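Local coordinates for protein YohF (Salmonella typhimurium, PDB 6WON) that probably acts as an acetoin dehydrogenase, an oxidoreductase of the short-chain dehydrogenase/reductase family built on a Rossmann-type fold, at residues D115-C120 with H160-L165; N139-H144 with G236-V241; L171-I174 with L179-A182. All coordinates share one frame; numbering follows the deposited sequence.

Contact 1: D115-C120 with H160-L165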
loop_
_atom_site.group_PDB
_atom_site.type_symbol
_atom_site.label_atom_id
_atom_site.label_comp_id
_atom_site.label_asym_id
_atom_site.label_seq_id
_atom_site.Cartn_x
_atom_site.Cartn_y
_atom_site.Cartn_z
ATOM N N ASP B 115 -2.687 16.573 15.935
ATOM C CA ASP B 115 -3.761 17.426 16.459
ATOM C C ASP B 115 -3.603 18.858 15.964
ATOM O O ASP B 115 -4.584 19.502 15.578
ATOM C CB ASP B 115 -3.800 17.425 18.003
ATOM C CG ASP B 115 -4.201 16.062 18.618
ATOM O OD1 ASP B 115 -4.656 15.155 17.890
ATOM O OD2 ASP B 115 -4.023 15.894 19.853
ATOM N N GLY B 116 -2.374 19.375 15.972
ATOM C CA GLY B 116 -2.151 20.727 15.494
ATOM C C GLY B 116 -2.474 20.876 14.023
ATOM O O GLY B 116 -3.185 21.803 13.621
ATOM N N ALA B 117 -1.970 19.950 13.200
ATOM C CA ALA B 117 -2.255 19.980 11.770
ATOM C C ALA B 117 -3.750 19.917 11.503
ATOM O O ALA B 117 -4.251 20.573 10.584
ATOM C CB ALA B 117 -1.545 18.820 11.063
ATOM N N PHE B 118 -4.481 19.125 12.294
ATOM C CA PHE B 118 -5.933 19.074 12.154
ATOM C C PHE B 118 -6.560 20.453 12.381
ATOM O O PHE B 118 -7.415 20.897 11.601
ATOM C CB PHE B 118 -6.512 18.052 13.133
ATOM C CG PHE B 118 -7.971 18.247 13.418
ATOM C CD1 PHE B 118 -8.920 18.047 12.426
ATOM C CD2 PHE B 118 -8.398 18.630 14.679
ATOM C CE1 PHE B 118 -10.282 18.236 12.693
ATOM C CE2 PHE B 118 -9.747 18.819 14.945
ATOM C CZ PHE B 118 -10.690 18.620 13.945
ATOM N N LEU B 119 -6.138 21.151 13.444
ATOM C CA LEU B 119 -6.744 22.437 13.790
ATOM C C LEU B 119 -6.347 23.532 12.806
ATOM O O LEU B 119 -7.181 24.351 12.403
ATOM C CB LEU B 119 -6.339 22.832 15.210
ATOM C CG LEU B 119 -6.994 21.978 16.296
ATOM C CD1 LEU B 119 -6.508 22.392 17.668
ATOM C CD2 LEU B 119 -8.529 22.055 16.194
ATOM N N CYS B 120 -5.067 23.594 12.442
ATOM C CA CYS B 120 -4.629 24.547 11.430
ATOM C C CYS B 120 -5.356 24.308 10.112
ATOM O O CYS B 120 -5.807 25.257 9.460
ATOM C CB CYS B 120 -3.110 24.442 11.246
ATOM S SG CYS B 120 -2.135 24.910 12.737
ATOM N N HIS B 160 0.911 8.162 10.563
ATOM C CA HIS B 160 -0.172 7.381 9.964
ATOM C C HIS B 160 -1.503 8.102 10.102
ATOM O O HIS B 160 -2.289 8.166 9.148
ATOM C CB HIS B 160 -0.266 5.999 10.624
ATOM C CG HIS B 160 0.665 4.979 10.044
ATOM N ND1 HIS B 160 2.039 5.071 10.161
ATOM C CD2 HIS B 160 0.422 3.838 9.353
ATOM C CE1 HIS B 160 2.597 4.032 9.565
ATOM N NE2 HIS B 160 1.639 3.270 9.068
ATOM N N ALA B 161 -1.791 8.608 11.304
ATOM C CA ALA B 161 -2.996 9.407 11.528
ATOM C C ALA B 161 -3.081 10.561 10.544
ATOM O O ALA B 161 -4.132 10.807 9.944
ATOM C CB ALA B 161 -3.014 9.950 12.961
ATOM N N LEU B 162 -1.983 11.305 10.381
ATOM C CA LEU B 162 -2.038 12.465 9.496
ATOM C C LEU B 162 -2.259 12.031 8.054
ATOM O O LEU B 162 -2.917 12.738 7.279
ATOM C CB LEU B 162 -0.760 13.304 9.640
ATOM C CG LEU B 162 -0.686 14.646 8.893
ATOM C CD1 LEU B 162 -1.993 15.432 8.978
ATOM C CD2 LEU B 162 0.472 15.488 9.427
ATOM N N GLY B 163 -1.750 10.853 7.685
ATOM C CA GLY B 163 -2.039 10.323 6.364
ATOM C C GLY B 163 -3.517 10.028 6.178
ATOM O O GLY B 163 -4.099 10.355 5.141
ATOM N N GLY B 164 -4.151 9.424 7.190
ATOM C CA GLY B 164 -5.584 9.184 7.105
ATOM C C GLY B 164 -6.383 10.469 6.993
ATOM O O GLY B 164 -7.318 10.567 6.189
ATOM N N LEU B 165 -6.028 11.470 7.795
ATOM C CA LEU B 165 -6.724 12.749 7.735
ATOM C C LEU B 165 -6.573 13.384 6.359
ATOM O O LEU B 165 -7.522 13.975 5.827
ATOM C CB LEU B 165 -6.187 13.680 8.824
ATOM C CG LEU B 165 -6.706 15.119 8.789
ATOM C CD1 LEU B 165 -8.215 15.155 9.075
ATOM C CD2 LEU B 165 -5.916 15.980 9.770
#
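Ala117 and Phe118 on helix 103-131 meet Leu162 and Leu165 on helix 153-173, a pairing of two neighbouring helices on one face of the parallel Rossmann sheet of a short-chain dehydrogenase. The helices run in the same general direction; Phe118 CA lies 7.8 Å from Leu165 CA and Ala117 CA 7.9 Å from Leu162 CA. Across this spacing a few apolar atoms meet, and no hydrogen bond joins the two segments. One methyl group on each side makes the first link: Ala117 CB, aimed directly at the partner helix, touches Leu162 CD1 at 4.0 Å. Leu162 leaves its own helix at a slant, but with CG anti to the backbone N (chi1 -174°) its branch swings back across the gap to reach the alanine. One turn further on, Leu165 is directed straight at the other helix and sets CD2 against the root of Phe118, 3.9 Å from Phe118 CA and 4.0 Å from Phe118 CB. Its second methyl, CD1, approaches the Phe118 ring obliquely, while the ring itself is carried past the leucine toward another chain, where it stacks with Trp106 of the second subunit. His160 NE2 is hydrogen-bonded to Lys167 NZ of that subunit, so both helices contribute to a subunit interface, consistent with the four-helix interface familiar in tetrameric members of this family. Toward the sheet, Leu162 also rests on Thr141, just beyond strand 135-140, and Val114 of helix 103-131 packs on Ala161 and Leu162.

Contact 2: N139-H144 with G236-V241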
loop_
_atom_site.group_PDB
_atom_site.type_symbol
_atom_site.label_atom_id
_atom_site.label_comp_id
_atom_site.label_asym_id
_atom_site.label_seq_id
_atom_site.Cartn_x
_atom_site.Cartn_y
_atom_site.Cartn_z
ATOM N N ASN B 139 0.129 18.383 3.647
ATOM C CA ASN B 139 0.528 17.914 4.968
ATOM C C ASN B 139 1.885 17.238 4.829
ATOM O O ASN B 139 2.013 16.249 4.097
ATOM C CB ASN B 139 -0.502 16.944 5.548
ATOM C CG ASN B 139 -1.843 17.599 5.824
ATOM O OD1 ASN B 139 -1.900 18.715 6.353
ATOM N ND2 ASN B 139 -2.941 16.901 5.476
ATOM N N ILE B 140 2.903 17.787 5.489
ATOM C CA ILE B 140 4.210 17.142 5.495
ATOM C C ILE B 140 4.125 15.985 6.482
ATOM O O ILE B 140 3.994 16.200 7.689
ATOM C CB ILE B 140 5.337 18.107 5.877
ATOM C CG1 ILE B 140 5.288 19.371 5.014
ATOM C CG2 ILE B 140 6.690 17.411 5.706
ATOM C CD1 ILE B 140 5.585 19.116 3.553
ATOM N N THR B 141 4.181 14.755 5.976
ATOM C CA THR B 141 4.199 13.620 6.888
ATOM C C THR B 141 5.617 13.063 6.977
ATOM O O THR B 141 6.512 13.748 7.484
ATOM C CB THR B 141 3.181 12.563 6.453
ATOM O OG1 THR B 141 3.531 12.057 5.164
ATOM C CG2 THR B 141 1.784 13.196 6.369
ATOM N N SER B 142 5.845 11.852 6.469
ATOM C CA SER B 142 7.138 11.177 6.571
ATOM C C SER B 142 6.983 9.817 5.901
ATOM O O SER B 142 5.861 9.341 5.705
ATOM C CB SER B 142 7.574 11.004 8.033
ATOM O OG SER B 142 8.394 9.864 8.210
ATOM N N VAL B 143 8.111 9.189 5.554
ATOM C CA VAL B 143 8.014 7.784 5.157
ATOM C C VAL B 143 7.345 6.971 6.250
ATOM O O VAL B 143 6.735 5.932 5.969
ATOM C CB VAL B 143 9.381 7.171 4.813
ATOM C CG1 VAL B 143 9.895 7.751 3.523
ATOM C CG2 VAL B 143 10.395 7.358 5.976
ATOM N N HIS B 144 7.396 7.448 7.497
ATOM C CA HIS B 144 6.796 6.708 8.596
ATOM C C HIS B 144 5.291 6.911 8.710
ATOM O O HIS B 144 4.675 6.388 9.652
ATOM C CB HIS B 144 7.534 7.071 9.876
ATOM C CG HIS B 144 9.004 6.803 9.773
ATOM N ND1 HIS B 144 9.507 5.531 9.594
ATOM C CD2 HIS B 144 10.070 7.641 9.741
ATOM C CE1 HIS B 144 10.825 5.594 9.498
ATOM N NE2 HIS B 144 11.190 6.861 9.595
ATOM N N GLY B 236 -5.520 13.729 -2.571
ATOM C CA GLY B 236 -5.674 12.543 -1.747
ATOM C C GLY B 236 -4.480 11.620 -1.698
ATOM O O GLY B 236 -4.607 10.503 -1.187
ATOM N N GLN B 237 -3.320 12.045 -2.192
ATOM C CA GLN B 237 -2.178 11.157 -2.351
ATOM C C GLN B 237 -1.092 11.452 -1.322
ATOM O O GLN B 237 -1.008 12.552 -0.769
ATOM C CB GLN B 237 -1.605 11.275 -3.768
ATOM C CG GLN B 237 -2.444 10.483 -4.765
ATOM C CD GLN B 237 -2.547 9.024 -4.340
ATOM O OE1 GLN B 237 -1.530 8.384 -4.074
ATOM N NE2 GLN B 237 -3.764 8.507 -4.238
ATOM N N SER B 238 -0.241 10.439 -1.080
ATOM C CA SER B 238 0.951 10.576 -0.246
ATOM C C SER B 238 2.163 10.410 -1.157
ATOM O O SER B 238 2.469 9.294 -1.596
ATOM C CB SER B 238 0.958 9.552 0.887
ATOM O OG SER B 238 2.030 9.776 1.795
ATOM N N LEU B 239 2.843 11.524 -1.457
ATOM C CA LEU B 239 3.924 11.535 -2.439
ATOM C C LEU B 239 5.242 11.442 -1.676
ATOM O O LEU B 239 5.604 12.359 -0.930
ATOM C CB LEU B 239 3.858 12.790 -3.311
ATOM C CG LEU B 239 2.528 13.099 -4.022
ATOM C CD1 LEU B 239 2.734 14.118 -5.145
ATOM C CD2 LEU B 239 1.928 11.822 -4.602
ATOM N N ILE B 240 5.952 10.336 -1.858
ATOM C CA ILE B 240 7.090 9.995 -1.012
ATOM C C ILE B 240 8.378 10.430 -1.692
ATOM O O ILE B 240 8.653 10.041 -2.835
ATOM C CB ILE B 240 7.107 8.489 -0.705
ATOM C CG1 ILE B 240 5.846 8.097 0.074
ATOM C CG2 ILE B 240 8.382 8.104 0.037
ATOM C CD1 ILE B 240 5.697 6.572 0.242
ATOM N N VAL B 241 9.168 11.221 -0.988
ATOM C CA VAL B 241 10.437 11.753 -1.488
ATOM C C VAL B 241 11.498 11.243 -0.521
ATOM O O VAL B 241 11.737 11.833 0.535
ATOM C CB VAL B 241 10.440 13.284 -1.566
ATOM C CG1 VAL B 241 11.792 13.802 -2.017
ATOM C CG2 VAL B 241 9.323 13.789 -2.501
#
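Segment 139-144 runs off the C-terminal end of strand 135-140, and segment 236-241 carries the edge strand 238-241, with strand 178-185 between the two in the parallel sheet; Val143 CA and Ile240 CA approach to 6.6 Å, whereas Thr141 CA and Ser238 CA remain 8.4 Å apart. The approach happens where the first segment has left its strand and turned across the end of the middle one. Here Val143 CG1 meets Ile240 CG2 at 3.8 Å, methyl against methyl, with the two side chains crossing at about a right angle. The branching of Ile240 explains which carbon is offered: CG1 lies beside the backbone N (chi1 -62°), which places CG2 anti to that nitrogen and within touch of the valine. The other methyl of Val143 is used differently, for CG2 sits over the centre of one face of the His144 ring, 3.7 Å above its plane. Thr141 OG1 and Ser238 OG are 4.3 Å apart, and what connects them is a third group: each hydroxyl is hydrogen-bonded to Glu145 OE1, and Ser238 OG has His146 NE2 as a further partner. A single carboxylate oxygen thus links the residue just beyond strand 135-140 to the first residue of strand 238-241. Nearby, Thr141 O is hydrogen-bonded to Lys159 NZ, and Ser142 packs on Tyr155. By sequence, Ser142, Tyr155 and Lys159 probably correspond to the Ser-Tyr-Lys set of the short-chain dehydrogenases; Ser142 lying just past a central parallel strand, with Tyr155 and Lys159 of helix 153-173 beside that segment, is characteristic of the active-site region of this Rossmann-type fold.

Contact 3: L171-I174 with L179-A182; sequences LELI and LVNA
Leu173 and Ile174, near the C-terminal end of helix 153-173, pack against Val180 and Leu179 at the start of strand 178-185: a helix-to-strand hydrophobic contact inside the beta-alpha-beta unit formed by strand 135-140, helix 153-173 and strand 178-185. Only four residues separate the segments, so the chain reverses sharply, and Ile174 CA and Leu179 CA lie 6.3 Å apart. Two apolar pairs make the contact, with no hydrogen bond between the segments. Ile174 CD1 touches Leu179 CD2 at 3.7 Å. Leu179 starts away from the helix, and the methyl at its end returns to the isoleucine. In Ile174, CG1 lies anti to the backbone N (chi1 -166°) and the chain then bends (chi2 58°), bringing CD1 to the leucine methyl. The second pair is wider spaced but more direct: Leu173 and Val180 aim at each other, and Leu173 CD1 stands 4.2 Å from Val180 CG2. Beyond this chain, Leu173 packs on Phe98 of the second subunit and Ile174 on Ile210 of the third. The valine belongs to the strand face beneath the helix, where it also packs on Thr166, Met169 and Ala170. Within the sheet, strand 178-185 has a neighbour on either side: Leu179 shares backbone hydrogen bonds with Gly135 and Ile137 of strand 135-140, while Val180 bonds to Gly236, next to strand 238-241.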
loop_
_atom_site.group_PDB
_atom_site.type_symbol
_atom_site.label_atom_id
_atom_site.label_comp_id
_atom_site.label_asym_id
_atom_site.label_seq_id
_atom_site.Cartn_x
_atom_site.Cartn_y
_atom_site.Cartn_z
ATOM N N LEU B 171 -11.261 14.098 0.280
ATOM C CA LEU B 171 -12.608 13.722 -0.133
ATOM C C LEU B 171 -13.632 14.771 0.280
ATOM O O LEU B 171 -14.519 15.119 -0.510
ATOM C CB LEU B 171 -12.958 12.358 0.458
ATOM C CG LEU B 171 -13.760 11.396 -0.406
ATOM C CD1 LEU B 171 -13.115 11.203 -1.771
ATOM C CD2 LEU B 171 -13.892 10.062 0.338
ATOM N N GLU B 172 -13.532 15.287 1.518
ATOM C CA GLU B 172 -14.551 16.201 2.037
ATOM C C GLU B 172 -14.423 17.624 1.507
ATOM O O GLU B 172 -15.417 18.360 1.513
ATOM C CB GLU B 172 -14.525 16.244 3.575
ATOM C CG GLU B 172 -15.342 15.134 4.231
ATOM C CD GLU B 172 -15.539 15.297 5.746
ATOM O OE1 GLU B 172 -16.134 16.299 6.207
ATOM O OE2 GLU B 172 -15.099 14.396 6.476
ATOM N N LEU B 173 -13.240 18.045 1.061
ATOM C CA LEU B 173 -13.059 19.412 0.595
ATOM C C LEU B 173 -13.024 19.530 -0.925
ATOM O O LEU B 173 -12.907 20.644 -1.433
ATOM C CB LEU B 173 -11.778 20.006 1.196
ATOM C CG LEU B 173 -11.720 20.009 2.728
ATOM C CD1 LEU B 173 -10.359 20.471 3.222
ATOM C CD2 LEU B 173 -12.832 20.886 3.309
ATOM N N ILE B 174 -13.147 18.421 -1.660
ATOM C CA ILE B 174 -13.031 18.493 -3.114
ATOM C C ILE B 174 -14.124 19.376 -3.706
ATOM O O ILE B 174 -13.885 20.097 -4.681
ATOM C CB ILE B 174 -13.020 17.073 -3.733
ATOM C CG1 ILE B 174 -12.547 17.119 -5.193
ATOM C CG2 ILE B 174 -14.383 16.395 -3.657
ATOM C CD1 ILE B 174 -11.169 17.715 -5.367
ATOM N N LEU B 179 -7.600 20.969 -2.956
ATOM C CA LEU B 179 -6.865 19.726 -3.170
ATOM C C LEU B 179 -5.953 19.502 -1.972
ATOM O O LEU B 179 -5.291 20.440 -1.515
ATOM C CB LEU B 179 -6.056 19.774 -4.466
ATOM C CG LEU B 179 -6.770 20.315 -5.717
ATOM C CD1 LEU B 179 -5.872 20.217 -6.965
ATOM C CD2 LEU B 179 -8.096 19.599 -5.965
ATOM N N VAL B 180 -5.936 18.274 -1.453
ATOM C CA VAL B 180 -5.225 17.965 -0.215
ATOM C C VAL B 180 -4.334 16.753 -0.443
ATOM O O VAL B 180 -4.825 15.666 -0.786
ATOM C CB VAL B 180 -6.190 17.705 0.949
ATOM C CG1 VAL B 180 -5.410 17.512 2.254
ATOM C CG2 VAL B 180 -7.165 18.865 1.067
ATOM N N ASN B 181 -3.035 16.927 -0.220
ATOM C CA ASN B 181 -2.090 15.838 -0.404
ATOM C C ASN B 181 -1.096 15.842 0.744
ATOM O O ASN B 181 -0.914 16.850 1.430
ATOM C CB ASN B 181 -1.335 15.971 -1.728
ATOM C CG ASN B 181 -2.250 15.839 -2.932
ATOM O OD1 ASN B 181 -2.628 14.727 -3.310
ATOM N ND2 ASN B 181 -2.596 16.968 -3.548
ATOM N N ALA B 182 -0.443 14.698 0.928
ATOM C CA ALA B 182 0.711 14.585 1.804
ATOM C C ALA B 182 1.987 14.481 0.969
ATOM O O ALA B 182 2.009 13.806 -0.066
ATOM C CB ALA B 182 0.593 13.355 2.716
#

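How the contacts relate
Helix 153-173 joins contacts 1 and 3, whose centres lie 12 Å apart and whose nearest atoms stay about 5 Å apart. Contact 1 meets contact 2 directly, through Leu162 alone of the two leucines: Leu162 CD1 lies 3.8 Å from Asn139 CG, so helix 153-173 rests here on the segment that carries Ser142, beside the probable active site. Contacts 2 and 3, with centres 13 Å apart, are tied through the sheet, where Ala182 N is probably hydrogen-bonded to Gln237 O at 2.8 Å. In sequence, contact 3 is nested within the loop that contact 2 closes. Contacts 1 and 3 both reach the second subunit, contacts 2 and 3 the third.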